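Local coordinates for protein Old Yellow Enzyme (Pichia, PDB 6AGZ) that probably reduces the carbon-carbon double bond of enone compounds, passing hydride through a bound flavin mononucleotide in a TIM-barrel fold, at residues V313-S316 with G317-S321; E185-S188 with A189-Y192; N333-D336 with R337-I340. All coordinates share one frame; numbering follows the deposited sequence.

In the fold
All three contacts belong to one eight-stranded parallel barrel. Interaction 2 is the buried one, at the end of strand 183-187, where two histidines and a tyrosine cluster on one side of the flavin, at its pyrimidine end, the histidines lining the pocket. Interaction 1, partly buried, follows strand 313-316 and gives backbone N-H and glycines to the FMN phosphate; its centre lies about 17 Å from that of interaction 2. Interaction 3, more exposed, sits at the start of strand 338-341, the T338 side chain about 13 Å from FMN, with charge and hydroxyl bonds in place of ring contacts. Interactions 1 and 3 touch because their strands are neighbours, sharing backbone bonds between V313, R315 and L339.

Interaction 1 (V313-S316 with G317-S321); sequences VLRS and GGYLS. With FMN (flavin mononucleotide), chain C.
Y319 reaches back from the loop to lie against R315, four residues earlier. Its hydroxyl does most of the touching: OH stands 3.4 Å from R315 CB and over one face of the guanidinium, whose plane is turned 90° from the phenol ring. R315 bends at chi3 (67°), which brings NE round to within 3.4 Å of Y319 OH, but the angle is too poor for a hydrogen bond between them. Further back along the ring, Y319 CE2 approaches the carbonyl oxygen of R315 obliquely at 3.3 Å, while the ring's edge faces S316 N. The polar ends are satisfied elsewhere, R315 NE by a salt bridge to E286 and Y319 OH by a hydrogen bond with D331. An alanine in place of Y319 is likely to leave D331 without its hydroxyl partner and to open a gap beside the aliphatic part of R315.

The strand is the seventh of a TIM barrel, and the loop leaving it at the C-terminal end contributes to the phosphate-binding site common in this fold. G318 N donates an almost straight hydrogen bond of 2.8 Å (173°) to FMN O1P, and G317 CA closes to 3.4 Å from that same oxygen. Both glycines suit their backbone: a side chain on G317 would jam against the carbonyl oxygen of S316, and G318 has positive phi. The loop then turns through a type I beta turn, G318 to S321. G318 O takes two donors from S321, the backbone N at 3.1 Å and OG at 2.9 Å, the hydroxyl arriving in the carbonyl plane. S321 OG also hydrogen-bonds to G324 N, just beyond the turn.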
# COMPACT_ATOMS: atom_id res chain seq x y z
N VAL A 313 3.60 -10.51 -13.44
CA VAL A 313 4.27 -9.26 -13.09
C VAL A 313 5.68 -9.29 -13.66
O VAL A 313 6.41 -10.26 -13.47
CB VAL A 313 4.29 -9.02 -11.56
CG1 VAL A 313 4.89 -10.22 -10.83
CG2 VAL A 313 5.06 -7.75 -11.24
N LEU A 314 6.04 -8.24 -14.38
CA LEU A 314 7.39 -8.08 -14.93
C LEU A 314 8.17 -7.14 -14.02
O LEU A 314 7.79 -5.98 -13.86
CB LEU A 314 7.34 -7.54 -16.36
CG LEU A 314 8.64 -6.96 -16.91
CD1 LEU A 314 9.72 -8.03 -16.97
CD2 LEU A 314 8.41 -6.33 -18.28
N ARG A 315 9.25 -7.64 -13.43
CA ARG A 315 10.07 -6.85 -12.53
C ARG A 315 11.38 -6.50 -13.22
O ARG A 315 12.08 -7.39 -13.72
CB ARG A 315 10.34 -7.62 -11.23
CG ARG A 315 9.09 -8.24 -10.63
CD ARG A 315 9.38 -8.94 -9.31
NE ARG A 315 9.78 -8.00 -8.27
CZ ARG A 315 9.87 -8.32 -6.98
NH1 ARG A 315 9.58 -9.55 -6.57
NH2 ARG A 315 10.25 -7.41 -6.09
N SER A 316 11.72 -5.21 -13.26
CA SER A 316 12.92 -4.77 -13.95
C SER A 316 13.76 -3.85 -13.07
O SER A 316 13.23 -3.12 -12.23
CB SER A 316 12.59 -4.06 -15.27
OG SER A 316 11.92 -4.94 -16.16
N GLY A 317 15.07 -3.90 -13.28
CA GLY A 317 16.00 -2.96 -12.66
C GLY A 317 17.04 -3.57 -11.75
O GLY A 317 16.71 -4.10 -10.68
N GLY A 318 18.31 -3.49 -12.16
CA GLY A 318 19.42 -3.87 -11.30
C GLY A 318 19.74 -5.35 -11.24
O GLY A 318 20.76 -5.71 -10.64
N TYR A 319 18.91 -6.21 -11.83
CA TYR A 319 18.99 -7.64 -11.58
C TYR A 319 20.30 -8.28 -12.04
O TYR A 319 20.66 -9.34 -11.53
CB TYR A 319 17.82 -8.36 -12.25
CG TYR A 319 16.53 -8.30 -11.45
CD1 TYR A 319 16.44 -8.90 -10.20
CD2 TYR A 319 15.41 -7.64 -11.95
CE1 TYR A 319 15.27 -8.85 -9.47
CE2 TYR A 319 14.24 -7.59 -11.22
CZ TYR A 319 14.17 -8.20 -9.98
OH TYR A 319 13.01 -8.15 -9.25
N LEU A 320 21.01 -7.67 -12.99
CA LEU A 320 22.24 -8.26 -13.50
C LEU A 320 23.50 -7.58 -12.96
O LEU A 320 24.60 -7.91 -13.41
CB LEU A 320 22.24 -8.24 -15.03
CG LEU A 320 21.41 -9.35 -15.67
CD1 LEU A 320 21.58 -9.35 -17.18
CD2 LEU A 320 21.78 -10.71 -15.09
N SER A 321 23.36 -6.65 -12.02
CA SER A 321 24.53 -6.07 -11.39
C SER A 321 25.27 -7.13 -10.56
O SER A 321 24.78 -8.25 -10.36
CB SER A 321 24.14 -4.89 -10.50
OG SER A 321 23.38 -5.31 -9.38
N1 FMN C . 11.59 2.32 -19.70
C2 FMN C . 10.35 2.52 -20.28
O2 FMN C . 9.33 2.19 -19.68
N3 FMN C . 10.25 3.08 -21.53
C4 FMN C . 11.39 3.46 -22.21
O4 FMN C . 11.31 3.96 -23.33
C4A FMN C . 12.63 3.26 -21.63
N5 FMN C . 13.77 3.63 -22.31
C5A FMN C . 15.01 3.44 -21.74
C6 FMN C . 16.15 3.82 -22.44
C7 FMN C . 17.41 3.63 -21.87
C7M FMN C . 18.64 4.03 -22.62
C8 FMN C . 17.52 3.06 -20.61
C8M FMN C . 18.87 2.85 -20.00
C9 FMN C . 16.38 2.68 -19.92
C9A FMN C . 15.12 2.87 -20.48
N10 FMN C . 13.98 2.49 -19.79
C10 FMN C . 12.73 2.69 -20.37
C1' FMN C . 14.09 1.86 -18.43
C2' FMN C . 14.32 0.36 -18.64
O2' FMN C . 13.21 -0.19 -19.30
C3' FMN C . 14.57 -0.39 -17.33
O3' FMN C . 13.43 -0.32 -16.50
C4' FMN C . 15.79 0.17 -16.60
O4' FMN C . 16.86 0.33 -17.51
C5' FMN C . 16.24 -0.74 -15.47
O5' FMN C . 16.48 -2.03 -15.97
P FMN C . 17.98 -2.59 -16.08
O1P FMN C . 18.67 -2.44 -14.74
O2P FMN C . 17.96 -4.05 -16.47
O3P FMN C . 18.72 -1.80 -17.14

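Interaction 2 (E185-S188 with A189-Y192); sequences EVHS and AHGY. With FMN (flavin mononucleotide), chain C.
H187 sits with its imidazole between the flavin and Y192, and that ring is the hub of an aromatic cluster with H190 and Y192. The edge of Y192 is directed at the face of H187 in an offset edge-to-face pair, centroids 5.2 Å apart and planes at 66°; Y192 CD1 comes within 3.7 Å of H187 NE2. H190 meets H187 differently, rim to rim, the planes at 83° and neither ring lying over the other. With CG anti to the backbone N (chi1 -168°), H187 lays the ND1-CE1 edge of its ring against the start of the turn. There ND1 receives the backbone N-H of A189 at 3.2 Å, close to the ring plane, and CE1 lies 3.1 Å from A189 O. A189 CB lies over one face of H190, offset toward its rim. W112 adds a further ring to the cluster, nearly parallel to H187 and edge-to-face with Y192.

The chain turns from A189 to Y192 in a type I' beta turn, closed by a weak backbone bond, and Y192 occupies the N-cap position of helix 193-198.

Both histidines border the flavin. Its O2 lies over a face of H187, 3.4 Å from NE2, whereas H190 offers its edge, CE1 being 4.0 Å from FMN N1. H187 NE2 and H190 ND1 are 4.1 Å apart. With ND1 of H187 accepting the N-H of A189, NE2 is probably the protonated nitrogen and points out over the flavin face, consistent with the polar pair that in related old yellow enzymes holds the substrate's carbonyl oxygen.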
# COMPACT_ATOMS: atom_id res chain seq x y z
N GLU A 185 1.58 -2.18 -24.41
CA GLU A 185 1.90 -1.81 -23.03
C GLU A 185 1.71 -0.31 -22.85
O GLU A 185 2.34 0.48 -23.56
CB GLU A 185 3.32 -2.23 -22.66
CG GLU A 185 3.74 -1.74 -21.28
CD GLU A 185 5.14 -2.18 -20.91
OE1 GLU A 185 5.54 -3.30 -21.30
OE2 GLU A 185 5.85 -1.41 -20.22
N VAL A 186 0.86 0.06 -21.90
CA VAL A 186 0.60 1.47 -21.62
C VAL A 186 1.69 1.98 -20.69
O VAL A 186 1.81 1.53 -19.54
CB VAL A 186 -0.79 1.66 -21.01
CG1 VAL A 186 -0.96 3.07 -20.53
CG2 VAL A 186 -1.86 1.32 -22.04
N HIS A 187 2.51 2.90 -21.19
CA HIS A 187 3.56 3.54 -20.40
C HIS A 187 2.90 4.56 -19.48
O HIS A 187 2.41 5.59 -19.94
CB HIS A 187 4.59 4.19 -21.31
CG HIS A 187 5.84 4.62 -20.60
ND1 HIS A 187 5.92 4.78 -19.24
CD2 HIS A 187 7.07 4.93 -21.08
CE1 HIS A 187 7.14 5.16 -18.90
NE2 HIS A 187 7.86 5.26 -20.01
N SER A 188 2.89 4.27 -18.18
CA SER A 188 2.31 5.15 -17.18
C SER A 188 3.31 5.41 -16.06
O SER A 188 2.94 5.50 -14.88
CB SER A 188 1.01 4.56 -16.62
OG SER A 188 0.37 5.47 -15.75
N ALA A 189 4.58 5.53 -16.41
CA ALA A 189 5.66 5.66 -15.44
C ALA A 189 6.59 6.80 -15.83
O ALA A 189 6.46 7.40 -16.90
CB ALA A 189 6.45 4.35 -15.32
N HIS A 190 7.51 7.10 -14.92
CA HIS A 190 8.68 7.95 -15.20
C HIS A 190 8.28 9.38 -15.58
O HIS A 190 8.93 10.02 -16.40
CB HIS A 190 9.55 7.33 -16.29
CG HIS A 190 10.16 6.02 -15.90
ND1 HIS A 190 10.38 5.00 -16.80
CD2 HIS A 190 10.59 5.56 -14.70
CE1 HIS A 190 10.92 3.97 -16.17
NE2 HIS A 190 11.06 4.28 -14.90
N GLY A 191 7.22 9.89 -14.96
CA GLY A 191 6.88 11.29 -15.11
C GLY A 191 6.38 11.70 -16.47
O GLY A 191 6.37 12.90 -16.78
N TYR A 192 5.97 10.75 -17.31
CA TYR A 192 5.34 11.09 -18.58
C TYR A 192 3.85 11.32 -18.33
O TYR A 192 3.39 11.32 -17.18
CB TYR A 192 5.65 10.01 -19.62
CG TYR A 192 7.14 9.90 -19.89
CD1 TYR A 192 7.90 8.87 -19.35
CD2 TYR A 192 7.80 10.84 -20.67
CE1 TYR A 192 9.26 8.77 -19.58
CE2 TYR A 192 9.16 10.75 -20.92
CZ TYR A 192 9.88 9.71 -20.37
OH TYR A 192 11.24 9.62 -20.61
N1 FMN C . 11.59 2.32 -19.70
C2 FMN C . 10.35 2.52 -20.28
O2 FMN C . 9.33 2.19 -19.68
N3 FMN C . 10.25 3.08 -21.53
C4 FMN C . 11.39 3.46 -22.21
O4 FMN C . 11.31 3.96 -23.33
C4A FMN C . 12.63 3.26 -21.63
N5 FMN C . 13.77 3.63 -22.31
C5A FMN C . 15.01 3.44 -21.74
C6 FMN C . 16.15 3.82 -22.44
C7 FMN C . 17.41 3.63 -21.87
C7M FMN C . 18.64 4.03 -22.62
C8 FMN C . 17.52 3.06 -20.61
C8M FMN C . 18.87 2.85 -20.00
C9 FMN C . 16.38 2.68 -19.92
C9A FMN C . 15.12 2.87 -20.48
N10 FMN C . 13.98 2.49 -19.79
C10 FMN C . 12.73 2.69 -20.37
C1' FMN C . 14.09 1.86 -18.43
C2' FMN C . 14.32 0.36 -18.64
O2' FMN C . 13.21 -0.19 -19.30
C3' FMN C . 14.57 -0.39 -17.33
O3' FMN C . 13.43 -0.32 -16.50
C4' FMN C . 15.79 0.17 -16.60
O4' FMN C . 16.86 0.33 -17.51
C5' FMN C . 16.24 -0.74 -15.47
O5' FMN C . 16.48 -2.03 -15.97
P FMN C . 17.98 -2.59 -16.08
O1P FMN C . 18.67 -2.44 -14.74
O2P FMN C . 17.96 -4.05 -16.47
O3P FMN C . 18.72 -1.80 -17.14
O HOH W 1 3.69 8.05 -17.91

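Interaction 3 (N333-D336 with R337-I340); sequences NADD and RTLI
D335 hooks its carboxylate back onto R337 and T338, gripping both with one short side chain. From CB, the first torsion puts CG between the backbone N and the carbonyl carbon (chi1 56°), which turns the acid in toward the residues that follow. CG itself lies 3.3 Å from T338 OG1. The OD1 branch accepts two hydrogen bonds: T338 OG1 donates from the syn side, near the carboxylate plane, in a short bond of 2.5 Å, and R337 N donates at 3.1 Å from above that plane. The second bond, in which the side-chain oxygen accepts from the backbone N two residues on, makes an Asx turn that carries the chain round D336.

OD2 goes to the arginine side chain. R337 folds at chi2 so that CD passes 3.5 Å from D335 OD2 and NE reaches it at 2.9 Å, a hydrogen-bonded salt bridge. The oxygen lies in the guanidinium plane at its edge, yet NE meets the acid from well above the carboxylate plane (59° out of it), the two planes being 53° apart. Three donors, one of them the NE of an arginine, would probably favour an ionised D335. The far end of R337 is held by the carbonyls of L306, W309 and G311, while D336 forms salt bridges with R28 and K16.

The turn lies just past helix 328-334 and leads into strand 338-341, finishing a beta-alpha-beta unit that begins with strand 313-316, on whose V313 and R315 the side chain of T338 packs.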
# COMPACT_ATOMS: atom_id res chain seq x y z
N ASN A 333 12.16 -17.17 -8.73
CA ASN A 333 11.76 -18.44 -8.12
C ASN A 333 10.75 -18.27 -7.00
O ASN A 333 10.22 -19.27 -6.50
CB ASN A 333 12.99 -19.19 -7.59
CG ASN A 333 13.81 -19.83 -8.69
OD1 ASN A 333 13.33 -20.02 -9.81
ND2 ASN A 333 15.05 -20.17 -8.38
N ALA A 334 10.46 -17.03 -6.59
CA ALA A 334 9.55 -16.80 -5.47
C ALA A 334 8.16 -17.34 -5.77
O ALA A 334 7.49 -17.88 -4.88
CB ALA A 334 9.49 -15.31 -5.12
N ASP A 335 7.70 -17.19 -7.00
CA ASP A 335 6.40 -17.71 -7.41
C ASP A 335 6.49 -18.15 -8.86
O ASP A 335 7.58 -18.26 -9.43
CB ASP A 335 5.29 -16.67 -7.17
CG ASP A 335 5.56 -15.34 -7.86
OD1 ASP A 335 6.07 -15.33 -9.01
OD2 ASP A 335 5.25 -14.29 -7.26
N ASP A 336 5.33 -18.42 -9.46
CA ASP A 336 5.24 -18.93 -10.82
C ASP A 336 4.66 -17.91 -11.80
O ASP A 336 4.17 -18.29 -12.87
CB ASP A 336 4.41 -20.22 -10.84
CG ASP A 336 4.78 -21.13 -11.98
OD1 ASP A 336 5.98 -21.22 -12.32
OD2 ASP A 336 3.87 -21.78 -12.55
N ARG A 337 4.71 -16.62 -11.46
CA ARG A 337 4.10 -15.58 -12.29
C ARG A 337 5.02 -14.38 -12.49
O ARG A 337 4.54 -13.30 -12.85
CB ARG A 337 2.76 -15.14 -11.71
CG ARG A 337 2.77 -14.78 -10.21
CD ARG A 337 3.23 -13.35 -9.96
NE ARG A 337 3.06 -12.94 -8.57
CZ ARG A 337 2.18 -12.02 -8.17
NH1 ARG A 337 1.40 -11.42 -9.05
NH2 ARG A 337 2.09 -11.71 -6.88
N THR A 338 6.32 -14.53 -12.28
CA THR A 338 7.25 -13.41 -12.28
C THR A 338 8.17 -13.47 -13.49
O THR A 338 8.84 -14.48 -13.72
CB THR A 338 8.09 -13.39 -11.00
OG1 THR A 338 7.22 -13.24 -9.86
CG2 THR A 338 9.08 -12.23 -11.03
N LEU A 339 8.18 -12.38 -14.26
CA LEU A 339 9.13 -12.17 -15.34
C LEU A 339 10.24 -11.24 -14.87
O LEU A 339 10.02 -10.37 -14.02
CB LEU A 339 8.44 -11.57 -16.57
CG LEU A 339 7.19 -12.28 -17.11
CD1 LEU A 339 6.59 -11.49 -18.26
CD2 LEU A 339 7.53 -13.70 -17.55
N ILE A 340 11.43 -11.42 -15.43
CA ILE A 340 12.60 -10.62 -15.07
C ILE A 340 13.05 -9.86 -16.30
O ILE A 340 13.38 -10.46 -17.33
CB ILE A 340 13.74 -11.49 -14.51
CG1 ILE A 340 13.30 -12.18 -13.22
CG2 ILE A 340 14.97 -10.64 -14.26
CD1 ILE A 340 13.07 -11.24 -12.06